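Local coordinates for mannosylglycerate hydrolase MGH1-like glycoside hydrolase domain-containing protein (Thermus thermophilus HB8, PDB 4WVA) that hydrolyses mannosylglycerate, a solute made under osmotic stress, to mannose and glycerate, and probably also acts on glucosylglycerate, at residues A[211-214]-A[215-219]. Numbering follows the deposited sequence.
Sequences LYLF and RRLEY
Tyr-212 O accepts two hydrogen bonds. Arg-216 N donates to Tyr-212 O at 2.9 Å, tilted 26° from the carbonyl plane. The other bond comes from a water, which accepts from Arg-215 NE at 3.0 Å. The chain of Arg-215 bends at chi3 (69°), and its guanidinium lies alongside the Tyr-212 ring. Ring atom CD1 of Tyr-212 sits over one guanidinium face, 3.5 Å from Arg-215 NH2, and the two planes are 42° apart. An alanine in place of Tyr-212 is likely to leave the Arg-215 guanidinium without the ring beside it and freer to turn. Leu-213 CD1 meets Leu-217 CD1, one helical turn later, at 4.0 Å, and Leu-217 also touches Glu-223 and Gln-227 of helix 221-227. Helix 201-216 ends in a Schellman motif. Tyr-219 N bonds to Phe-214 O at 2.9 Å and Glu-218 N to Arg-215 O, with Glu-218 at positive phi. One face of the Tyr-219 ring lies over Phe-214 O, toward the ring's rim, and Tyr-219 CD2 is 3.9 Å from Phe-214 CB. Backbone bonds thus close the helix end. The water ties Arg-215 NE to the Tyr-212 carbonyl, giving this oxygen a second donor, while the ring flanks the guanidinium.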
ATOM      1  N   LEU A 211      -7.227  -4.151  37.455  1.00 17.02           N
ATOM      2  CA  LEU A 211      -5.954  -4.005  38.135  1.00 16.93           C
ATOM      3  C   LEU A 211      -5.745  -5.150  39.122  1.00 17.44           C
ATOM      4  O   LEU A 211      -4.685  -5.778  39.136  1.00 16.65           O
ATOM      5  CB  LEU A 211      -5.873  -2.649  38.861  1.00 17.91           C
ATOM      6  CG  LEU A 211      -4.506  -2.198  39.418  1.00 18.60           C
ATOM      7  CD1 LEU A 211      -4.526  -0.711  39.732  1.00 18.82           C
ATOM      8  CD2 LEU A 211      -4.071  -2.973  40.661  1.00 19.96           C
ATOM      9  N   TYR A 212      -6.763  -5.410  39.945  1.00 18.78           N
ATOM     10  CA  TYR A 212      -6.658  -6.451  40.975  1.00 20.98           C
ATOM     11  C   TYR A 212      -6.468  -7.825  40.349  1.00 20.40           C
ATOM     12  O   TYR A 212      -5.684  -8.630  40.851  1.00 19.83           O
ATOM     13  CB  TYR A 212      -7.873  -6.450  41.912  1.00 22.56           C
ATOM     14  CG  TYR A 212      -8.029  -5.195  42.757  1.00 25.86           C
ATOM     15  CD1 TYR A 212      -6.924  -4.556  43.306  1.00 29.89           C
ATOM     16  CD2 TYR A 212      -9.287  -4.655  43.012  1.00 29.24           C
ATOM     17  CE1 TYR A 212      -7.062  -3.415  44.075  1.00 31.52           C
ATOM     18  CE2 TYR A 212      -9.430  -3.512  43.779  1.00 29.82           C
ATOM     19  CZ  TYR A 212      -8.311  -2.904  44.306  1.00 31.63           C
ATOM     20  OH  TYR A 212      -8.432  -1.768  45.071  1.00 36.30           O
ATOM     21  N   LEU A 213      -7.158  -8.094  39.242  1.00 20.25           N
ATOM     22  CA  LEU A 213      -6.944  -9.348  38.512  1.00 19.72           C
ATOM     23  C   LEU A 213      -5.486  -9.457  38.048  1.00 19.65           C
ATOM     24  O   LEU A 213      -4.830 -10.471  38.261  1.00 20.40           O
ATOM     25  CB  LEU A 213      -7.899  -9.471  37.316  1.00 20.27           C
ATOM     26  CG  LEU A 213      -7.651 -10.660  36.381  1.00 20.26           C
ATOM     27  CD1 LEU A 213      -7.881 -11.960  37.159  1.00 20.81           C
ATOM     28  CD2 LEU A 213      -8.518 -10.595  35.144  1.00 20.58           C
ATOM     29  N   PHE A 214      -4.972  -8.412  37.401  1.00 18.69           N
ATOM     30  CA  PHE A 214      -3.601  -8.461  36.898  1.00 18.85           C
ATOM     31  C   PHE A 214      -2.578  -8.644  38.018  1.00 19.59           C
ATOM     32  O   PHE A 214      -1.604  -9.384  37.861  1.00 20.44           O
ATOM     33  CB  PHE A 214      -3.262  -7.196  36.092  1.00 18.07           C
ATOM     34  CG  PHE A 214      -4.228  -6.897  34.971  1.00 17.48           C
ATOM     35  CD1 PHE A 214      -5.024  -7.891  34.396  1.00 17.11           C
ATOM     36  CD2 PHE A 214      -4.290  -5.616  34.442  1.00 17.80           C
ATOM     37  CE1 PHE A 214      -5.888  -7.593  33.351  1.00 17.16           C
ATOM     38  CE2 PHE A 214      -5.160  -5.321  33.411  1.00 17.85           C
ATOM     39  CZ  PHE A 214      -5.961  -6.297  32.875  1.00 17.08           C
ATOM     40  N   ARG A 215      -2.817  -7.962  39.139  1.00 20.63           N
ATOM     41  CA  ARG A 215      -1.947  -8.037  40.313  1.00 22.46           C
ATOM     42  C   ARG A 215      -1.966  -9.450  40.879  1.00 22.09           C
ATOM     43  O   ARG A 215      -0.916 -10.000  41.205  1.00 22.16           O
ATOM     44  CB  ARG A 215      -2.387  -7.018  41.380  1.00 23.83           C
ATOM     45  CG  ARG A 215      -1.414  -6.861  42.549  1.00 26.12           C
ATOM     46  CD  ARG A 215      -1.897  -5.820  43.547  1.00 28.57           C
ATOM     47  NE  ARG A 215      -3.087  -6.263  44.272  1.00 32.30           N
ATOM     48  CZ  ARG A 215      -3.806  -5.513  45.112  1.00 36.65           C
ATOM     49  NH1 ARG A 215      -3.485  -4.244  45.353  1.00 37.40           N
ATOM     50  NH2 ARG A 215      -4.867  -6.038  45.716  1.00 37.98           N
ATOM     51  N   ARG A 216      -3.151 -10.048  40.964  1.00 22.80           N
ATOM     52  CA  ARG A 216      -3.287 -11.426  41.446  1.00 26.03           C
ATOM     53  C   ARG A 216      -2.493 -12.398  40.573  1.00 25.85           C
ATOM     54  O   ARG A 216      -1.881 -13.343  41.065  1.00 25.05           O
ATOM     55  CB  ARG A 216      -4.766 -11.808  41.485  1.00 29.26           C
ATOM     56  CG  ARG A 216      -5.061 -13.218  41.955  1.00 34.64           C
ATOM     57  CD  ARG A 216      -6.505 -13.351  42.415  1.00 37.74           C
ATOM     58  NE  ARG A 216      -7.485 -13.249  41.330  1.00 41.34           N
ATOM     59  CZ  ARG A 216      -7.778 -14.225  40.467  1.00 44.91           C
ATOM     60  NH1 ARG A 216      -7.149 -15.398  40.510  1.00 48.15           N
ATOM     61  NH2 ARG A 216      -8.702 -14.022  39.533  1.00 46.82           N
ATOM     62  N   LEU A 217      -2.464 -12.126  39.271  1.00 24.01           N
ATOM     63  CA  LEU A 217      -1.711 -12.924  38.314  1.00 24.22           C
ATOM     64  C   LEU A 217      -0.230 -12.542  38.229  1.00 24.76           C
ATOM     65  O   LEU A 217       0.483 -12.999  37.331  1.00 24.91           O
ATOM     66  CB  LEU A 217      -2.375 -12.804  36.932  1.00 24.63           C
ATOM     67  CG  LEU A 217      -3.826 -13.278  36.841  1.00 26.01           C
ATOM     68  CD1 LEU A 217      -4.392 -12.991  35.460  1.00 26.76           C
ATOM     69  CD2 LEU A 217      -3.933 -14.758  37.171  1.00 26.70           C
ATOM     70  N   GLU A 218       0.244 -11.715  39.161  1.00 25.04           N
ATOM     71  CA  GLU A 218       1.642 -11.249  39.180  1.00 27.04           C
ATOM     72  C   GLU A 218       2.090 -10.613  37.858  1.00 26.73           C
ATOM     73  O   GLU A 218       3.269 -10.654  37.508  1.00 26.00           O
ATOM     74  CB  GLU A 218       2.602 -12.378  39.589  1.00 30.98           C
ATOM     75  CG  GLU A 218       2.365 -12.897  40.998  1.00 34.68           C
ATOM     76  CD  GLU A 218       3.630 -13.451  41.637  1.00 38.56           C
ATOM     77  OE1 GLU A 218       4.207 -14.414  41.089  1.00 42.93           O
ATOM     78  OE2 GLU A 218       4.055 -12.914  42.686  1.00 43.79           O
ATOM     79  N   TYR A 219       1.132 -10.013  37.156  1.00 26.19           N
ATOM     80  CA  TYR A 219       1.361  -9.321  35.881  1.00 26.36           C
ATOM     81  C   TYR A 219       1.943 -10.213  34.781  1.00 27.17           C
ATOM     82  O   TYR A 219       2.627  -9.730  33.870  1.00 25.67           O
ATOM     83  CB  TYR A 219       2.204  -8.061  36.102  1.00 26.39           C
ATOM     84  CG  TYR A 219       1.565  -7.134  37.096  1.00 25.78           C
ATOM     85  CD1 TYR A 219       2.040  -7.051  38.407  1.00 26.75           C
ATOM     86  CD2 TYR A 219       0.455  -6.371  36.747  1.00 24.72           C
ATOM     87  CE1 TYR A 219       1.448  -6.207  39.329  1.00 26.02           C
ATOM     88  CE2 TYR A 219      -0.148  -5.529  37.661  1.00 24.55           C
ATOM     89  CZ  TYR A 219       0.355  -5.454  38.956  1.00 24.95           C
ATOM     90  OH  TYR A 219      -0.237  -4.633  39.885  1.00 24.87           O
TER
HETATM   91  O   HOH W   1      -4.989  -8.513  43.653  1.00 31.54           O